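Local coordinates for putative endonuclease/exonuclease/phosphatase family protein (Bacteroides thetaiotaomicron, PDB 3MPR) that probably cleaves phosphodiester bonds in nucleic acids as a metal-dependent member of the DNase I-like endonuclease/exonuclease/phosphatase family, at residues S11-N16 and G48-F53; S84-R89 and F138-M143. All coordinates share one frame; numbering follows the deposited sequence.

Interaction 1 (S11-N16 and G48-F53)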
loop_
_atom_site.group_PDB
_atom_site.type_symbol
_atom_site.label_atom_id
_atom_site.label_comp_id
_atom_site.label_asym_id
_atom_site.label_seq_id
_atom_site.Cartn_x
_atom_site.Cartn_y
_atom_site.Cartn_z
ATOM N N SER A 11 -4.694 0.644 12.447
ATOM C CA SER A 11 -5.111 1.684 13.368
ATOM C C SER A 11 -5.081 2.975 12.557
ATOM O O SER A 11 -4.097 3.270 11.882
ATOM C CB SER A 11 -4.135 1.779 14.541
ATOM O OG SER A 11 -4.563 2.776 15.471
ATOM N N TYR A 12 -6.161 3.738 12.592
ATOM C CA TYR A 12 -6.232 4.934 11.744
ATOM C C TYR A 12 -7.060 6.001 12.424
ATOM O O TYR A 12 -8.271 5.834 12.593
ATOM C CB TYR A 12 -6.888 4.568 10.419
ATOM C CG TYR A 12 -6.601 5.499 9.253
ATOM C CD1 TYR A 12 -5.810 6.628 9.399
ATOM C CD2 TYR A 12 -7.127 5.227 7.996
ATOM C CE1 TYR A 12 -5.549 7.469 8.317
ATOM C CE2 TYR A 12 -6.871 6.064 6.902
ATOM C CZ TYR A 12 -6.088 7.179 7.071
ATOM O OH TYR A 12 -5.832 8.000 5.989
ATOM N N ASN A 13 -6.413 7.097 12.807
ATOM C CA ASN A 13 -7.130 8.252 13.333
ATOM C C ASN A 13 -7.693 9.057 12.162
ATOM O O ASN A 13 -6.939 9.633 11.382
ATOM C CB ASN A 13 -6.193 9.112 14.179
ATOM C CG ASN A 13 -6.882 10.339 14.748
ATOM O OD1 ASN A 13 -7.785 10.897 14.132
ATOM N ND2 ASN A 13 -6.464 10.756 15.935
ATOM N N LEU A 14 -9.018 9.090 12.041
ATOM C CA LEU A 14 -9.672 9.630 10.848
ATOM C C LEU A 14 -9.901 11.142 10.931
ATOM O O LEU A 14 -10.354 11.763 9.964
ATOM C CB LEU A 14 -10.989 8.889 10.575
ATOM C CG LEU A 14 -10.882 7.362 10.440
ATOM C CD1 LEU A 14 -12.137 6.798 9.785
ATOM C CD2 LEU A 14 -9.649 6.960 9.643
ATOM N N ARG A 15 -9.589 11.719 12.089
ATOM C CA ARG A 15 -9.724 13.160 12.326
ATOM C C ARG A 15 -11.186 13.622 12.417
ATOM O O ARG A 15 -11.969 13.493 11.471
ATOM C CB ARG A 15 -8.962 13.963 11.268
ATOM C CG ARG A 15 -8.980 15.474 11.489
ATOM C CD ARG A 15 -8.402 15.819 12.858
ATOM N NE ARG A 15 -8.273 17.259 13.076
ATOM C CZ ARG A 15 -8.114 17.801 14.279
ATOM N NH1 ARG A 15 -8.081 17.015 15.351
ATOM N NH2 ARG A 15 -8.001 19.115 14.416
ATOM N N ASN A 16 -11.558 14.157 13.571
ATOM C CA ASN A 16 -12.936 14.585 13.764
ATOM C C ASN A 16 -13.331 15.641 12.730
ATOM O O ASN A 16 -12.523 16.488 12.345
ATOM C CB ASN A 16 -13.143 15.111 15.183
ATOM C CG ASN A 16 -12.511 16.462 15.396
ATOM O OD1 ASN A 16 -11.408 16.572 15.924
ATOM N ND2 ASN A 16 -13.207 17.506 14.974
ATOM N N GLY A 48 -9.084 -0.284 14.017
ATOM C CA GLY A 48 -9.510 0.665 15.016
ATOM C C GLY A 48 -9.423 2.052 14.422
ATOM O O GLY A 48 -8.472 2.378 13.702
ATOM N N THR A 49 -10.439 2.857 14.685
ATOM C CA THR A 49 -10.441 4.251 14.265
ATOM C C THR A 49 -10.523 5.164 15.482
ATOM O O THR A 49 -10.991 4.753 16.540
ATOM C CB THR A 49 -11.641 4.560 13.358
ATOM O OG1 THR A 49 -12.863 4.403 14.102
ATOM C CG2 THR A 49 -11.641 3.640 12.134
ATOM N N GLN A 50 -10.086 6.408 15.334
ATOM C CA GLN A 50 -10.264 7.378 16.400
ATOM C C GLN A 50 -10.850 8.681 15.849
ATOM O O GLN A 50 -10.727 8.977 14.655
ATOM C CB GLN A 50 -8.953 7.628 17.151
ATOM C CG GLN A 50 -8.261 6.350 17.648
ATOM C CD GLN A 50 -7.414 5.667 16.584
ATOM O OE1 GLN A 50 -6.712 6.322 15.808
ATOM N NE2 GLN A 50 -7.460 4.335 16.554
ATOM N N GLU A 51 -11.514 9.417 16.736
ATOM C CA GLU A 51 -12.026 10.770 16.487
ATOM C C GLU A 51 -13.342 10.913 15.733
ATOM O O GLU A 51 -13.808 12.030 15.531
ATOM C CB GLU A 51 -10.968 11.670 15.845
ATOM C CG GLU A 51 -9.805 11.977 16.762
ATOM C CD GLU A 51 -8.997 13.196 16.333
ATOM O OE1 GLU A 51 -9.567 14.119 15.698
ATOM O OE2 GLU A 51 -7.793 13.241 16.665
ATOM N N CYS A 52 -13.950 9.817 15.307
ATOM C CA CYS A 52 -15.177 9.949 14.523
ATOM C C CYS A 52 -16.398 10.308 15.365
ATOM O O CYS A 52 -16.684 9.658 16.359
ATOM C CB CYS A 52 -15.482 8.653 13.787
ATOM S SG CYS A 52 -14.390 8.355 12.385
ATOM N N PHE A 53 -17.139 11.313 14.927
ATOM C CA PHE A 53 -18.470 11.526 15.457
ATOM C C PHE A 53 -19.380 10.523 14.765
ATOM O O PHE A 53 -19.003 9.930 13.760
ATOM C CB PHE A 53 -18.927 12.966 15.200
ATOM C CG PHE A 53 -18.170 13.989 15.987
ATOM C CD1 PHE A 53 -18.316 14.071 17.358
ATOM C CD2 PHE A 53 -17.334 14.891 15.351
ATOM C CE1 PHE A 53 -17.626 15.017 18.089
ATOM C CE2 PHE A 53 -16.638 15.838 16.076
ATOM C CZ PHE A 53 -16.784 15.901 17.448
HETATM O O HOH W 1 -4.263 5.405 14.990
#
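Ser-11, Tyr-12 and Asn-13 pair in parallel with Gly-48, Thr-49 and Gln-50 as neighbouring strands in a central sheet of the DNase I-like fold, the two short axes 4.7 Å apart and 16° from parallel. Tyr-12 N donates to Gly-48 O (2.9 Å), Gln-50 N gives a weaker bond to Tyr-12 O, and Leu-14 N continues the pairing to Gln-50 O. On the face carrying Ser-11 and Asn-13, the Gln-50 side chain bends at chi2 (83°), which turns CD back toward the first strand; its NE2 bonds mainly to Asn-140 and only weakly to Ser-11 OG, while a water joins Ser-11 OG to Gln-50 OE1.

Beyond the strands lies the metal site, where Glu-51 binds magnesium in this protein although the ion is absent here. Glu-51 OE2 receives Asn-13 ND2 at 2.9 Å from above the carboxylate plane, the two flat groups being turned 74° apart; ND2 is also bonded to Asp-178. Asn-13 OD1 accepts Arg-15 N (2.8 Å), an Asx turn that fixes the amide's rotation. Two donors grip Glu-51 OE1: Asn-16 N from the anti side and Arg-15 NH1 in a salt bridge, the arginine being held also by Asp-21. Leu-14 CD1 packs against Cys-52 SG at 3.8 Å.

Interaction 2 (S84-R89 and F138-M143)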
loop_
_atom_site.group_PDB
_atom_site.type_symbol
_atom_site.label_atom_id
_atom_site.label_comp_id
_atom_site.label_asym_id
_atom_site.label_seq_id
_atom_site.Cartn_x
_atom_site.Cartn_y
_atom_site.Cartn_z
ATOM N N SER A 84 -14.098 5.524 19.610
ATOM C CA SER A 84 -12.983 4.641 19.298
ATOM C C SER A 84 -13.552 3.456 18.523
ATOM O O SER A 84 -13.381 2.296 18.909
ATOM C CB SER A 84 -12.314 4.167 20.588
ATOM O OG SER A 84 -11.726 5.271 21.269
ATOM N N ALA A 85 -14.248 3.745 17.429
ATOM C CA ALA A 85 -14.994 2.702 16.738
ATOM C C ALA A 85 -14.088 1.689 16.043
ATOM O O ALA A 85 -13.075 2.062 15.458
ATOM C CB ALA A 85 -15.960 3.310 15.749
ATOM N N ILE A 86 -14.474 0.416 16.102
ATOM C CA ILE A 86 -13.756 -0.666 15.404
ATOM C C ILE A 86 -14.575 -1.119 14.197
ATOM O O ILE A 86 -15.758 -1.438 14.338
ATOM C CB ILE A 86 -13.501 -1.863 16.355
ATOM C CG1 ILE A 86 -12.608 -1.432 17.527
ATOM C CG2 ILE A 86 -12.878 -3.055 15.614
ATOM C CD1 ILE A 86 -12.683 -2.374 18.753
ATOM N N PHE A 87 -13.962 -1.103 13.011
ATOM C CA PHE A 87 -14.608 -1.562 11.787
ATOM C C PHE A 87 -14.094 -2.951 11.449
ATOM O O PHE A 87 -12.925 -3.253 11.681
ATOM C CB PHE A 87 -14.291 -0.613 10.609
ATOM C CG PHE A 87 -15.089 0.669 10.613
ATOM C CD1 PHE A 87 -14.758 1.710 11.465
ATOM C CD2 PHE A 87 -16.140 0.840 9.728
ATOM C CE1 PHE A 87 -15.481 2.880 11.465
ATOM C CE2 PHE A 87 -16.866 2.015 9.721
ATOM C CZ PHE A 87 -16.534 3.038 10.592
ATOM N N TYR A 88 -14.953 -3.800 10.886
ATOM C CA TYR A 88 -14.527 -5.148 10.526
ATOM C C TYR A 88 -15.343 -5.666 9.352
ATOM O O TYR A 88 -16.451 -5.191 9.105
ATOM C CB TYR A 88 -14.648 -6.093 11.722
ATOM C CG TYR A 88 -16.077 -6.282 12.164
ATOM C CD1 TYR A 88 -16.725 -5.304 12.900
ATOM C CD2 TYR A 88 -16.791 -7.423 11.814
ATOM C CE1 TYR A 88 -18.047 -5.460 13.296
ATOM C CE2 TYR A 88 -18.109 -7.586 12.208
ATOM C CZ TYR A 88 -18.725 -6.596 12.952
ATOM O OH TYR A 88 -20.035 -6.723 13.347
ATOM N N ARG A 89 -14.782 -6.620 8.610
ATOM C CA ARG A 89 -15.488 -7.231 7.480
ATOM C C ARG A 89 -16.491 -8.237 8.002
ATOM O O ARG A 89 -16.111 -9.192 8.670
ATOM C CB ARG A 89 -14.511 -7.953 6.556
ATOM C CG ARG A 89 -13.670 -7.020 5.724
ATOM C CD ARG A 89 -13.001 -7.774 4.604
ATOM N NE ARG A 89 -13.974 -8.395 3.710
ATOM C CZ ARG A 89 -13.666 -8.851 2.500
ATOM N NH1 ARG A 89 -12.422 -8.734 2.053
ATOM N NH2 ARG A 89 -14.593 -9.412 1.736
ATOM N N PHE A 138 -9.989 -7.610 20.355
ATOM C CA PHE A 138 -9.456 -6.438 19.654
ATOM C C PHE A 138 -9.885 -5.200 20.439
ATOM O O PHE A 138 -11.080 -4.957 20.591
ATOM C CB PHE A 138 -10.049 -6.392 18.242
ATOM C CG PHE A 138 -9.347 -5.448 17.301
ATOM C CD1 PHE A 138 -9.554 -4.078 17.383
ATOM C CD2 PHE A 138 -8.537 -5.938 16.291
ATOM C CE1 PHE A 138 -8.922 -3.209 16.502
ATOM C CE2 PHE A 138 -7.905 -5.070 15.402
ATOM C CZ PHE A 138 -8.091 -3.712 15.511
ATOM N N PHE A 139 -8.916 -4.429 20.938
ATOM C CA PHE A 139 -9.185 -3.218 21.711
ATOM C C PHE A 139 -8.749 -2.006 20.914
ATOM O O PHE A 139 -7.767 -2.085 20.186
ATOM C CB PHE A 139 -8.349 -3.216 22.993
ATOM C CG PHE A 139 -8.749 -4.263 23.993
ATOM C CD1 PHE A 139 -8.278 -5.553 23.894
ATOM C CD2 PHE A 139 -9.580 -3.935 25.055
ATOM C CE1 PHE A 139 -8.642 -6.513 24.839
ATOM C CE2 PHE A 139 -9.941 -4.882 25.994
ATOM C CZ PHE A 139 -9.472 -6.165 25.885
ATOM N N ASN A 140 -9.432 -0.877 21.100
ATOM C CA ASN A 140 -9.084 0.348 20.392
ATOM C C ASN A 140 -9.357 1.553 21.290
ATOM O O ASN A 140 -10.374 1.590 21.972
ATOM C CB ASN A 140 -9.895 0.422 19.099
ATOM C CG ASN A 140 -9.626 1.672 18.304
ATOM O OD1 ASN A 140 -8.472 2.046 18.078
ATOM N ND2 ASN A 140 -10.698 2.331 17.863
ATOM N N LEU A 141 -8.449 2.526 21.308
ATOM C CA LEU A 141 -8.610 3.664 22.211
ATOM C C LEU A 141 -7.937 4.923 21.676
ATOM O O LEU A 141 -7.246 4.898 20.660
ATOM C CB LEU A 141 -8.064 3.333 23.617
ATOM C CG LEU A 141 -6.585 2.929 23.767
ATOM C CD1 LEU A 141 -5.640 4.129 23.627
ATOM C CD2 LEU A 141 -6.354 2.268 25.112
ATOM N N HIS A 142 -8.152 6.019 22.390
ATOM C CA HIS A 142 -7.525 7.294 22.096
ATOM C C HIS A 142 -7.213 7.924 23.445
ATOM O O HIS A 142 -8.124 8.271 24.194
ATOM C CB HIS A 142 -8.486 8.182 21.296
ATOM C CG HIS A 142 -7.880 9.476 20.851
ATOM N ND1 HIS A 142 -8.518 10.337 19.984
ATOM C CD2 HIS A 142 -6.689 10.051 21.146
ATOM C CE1 HIS A 142 -7.748 11.392 19.769
ATOM N NE2 HIS A 142 -6.635 11.244 20.466
HETATM N N MSE A 143 -5.925 8.032 23.755
HETATM C CA MSE A 143 -5.443 8.489 25.058
HETATM C C MSE A 143 -5.608 10.002 25.258
HETATM O O MSE A 143 -5.773 10.752 24.297
HETATM C CB MSE A 143 -3.966 8.137 25.200
HETATM C CG MSE A 143 -3.644 6.659 25.249
HETATM SE SE MSE A 143 -4.210 5.945 26.982
HETATM C CE MSE A 143 -2.803 4.629 27.237
#
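Ser-84 meets Asn-140 and Leu-141 where the two facing beta-sheets of the DNase I-like sandwich come together: 84-89 runs into one sheet, 138-143 ends a strand of the other. Ser-84 points toward that second strand. Its CB lies 3.5 Å from Asn-140 O, and its OG, bonded to Ile-121 O, rests 3.6 Å from Leu-141 CA. Its carbonyl is turned to the asparagine amide, and Asn-140 ND2 gives Ser-84 O a weak hydrogen bond of 2.9 Å. CG of Asn-140 is anti to the backbone N (chi1 179°), which sends CG toward 84-89, while OD1 is held by Thr-176.

Ala-85 turns its methyl away; Ile-86 then points toward the second strand. The side chains of Ile-86 and Asn-140 run past each other in opposite directions, CG1 to CB 3.6 Å. Ile-86 CD1 approaches the Phe-138 ring obliquely, 3.8 Å from Phe-138 CD1, and CG2 lies 3.9 Å from the same atom. An alanine here would probably leave the Phe-138 ring and Asn-140 CB without their apolar partner and open a gap between the sheets. Ile-86 CD1 also reaches the backbone of the second strand, 3.6 Å from Phe-138 O.

Overall arrangement
Interactions 1 and 2 are centred about 9 Å apart; strand 46-50 of interaction 1 lies between 5-13 and 86-89 in one sheet, the latter belonging to interaction 2. Two probable hydrogen bonds join them at Thr-49, whose OG1 is 2.7 Å from Ala-85 O and whose O is 2.8 Å from Asn-140 ND2. Asn-140 thus reaches residues of both contacts from the opposing sheet, and packing adds Gln-50 CG against Leu-141 O at 3.5 Å. The strand end of 138-143 also approaches the magnesium site: the side chains of His-142 and Glu-51 come within about 4 Å. Interaction 1 contains Glu-51, a magnesium ligand, whereas interaction 2 joins the two sheets next to it.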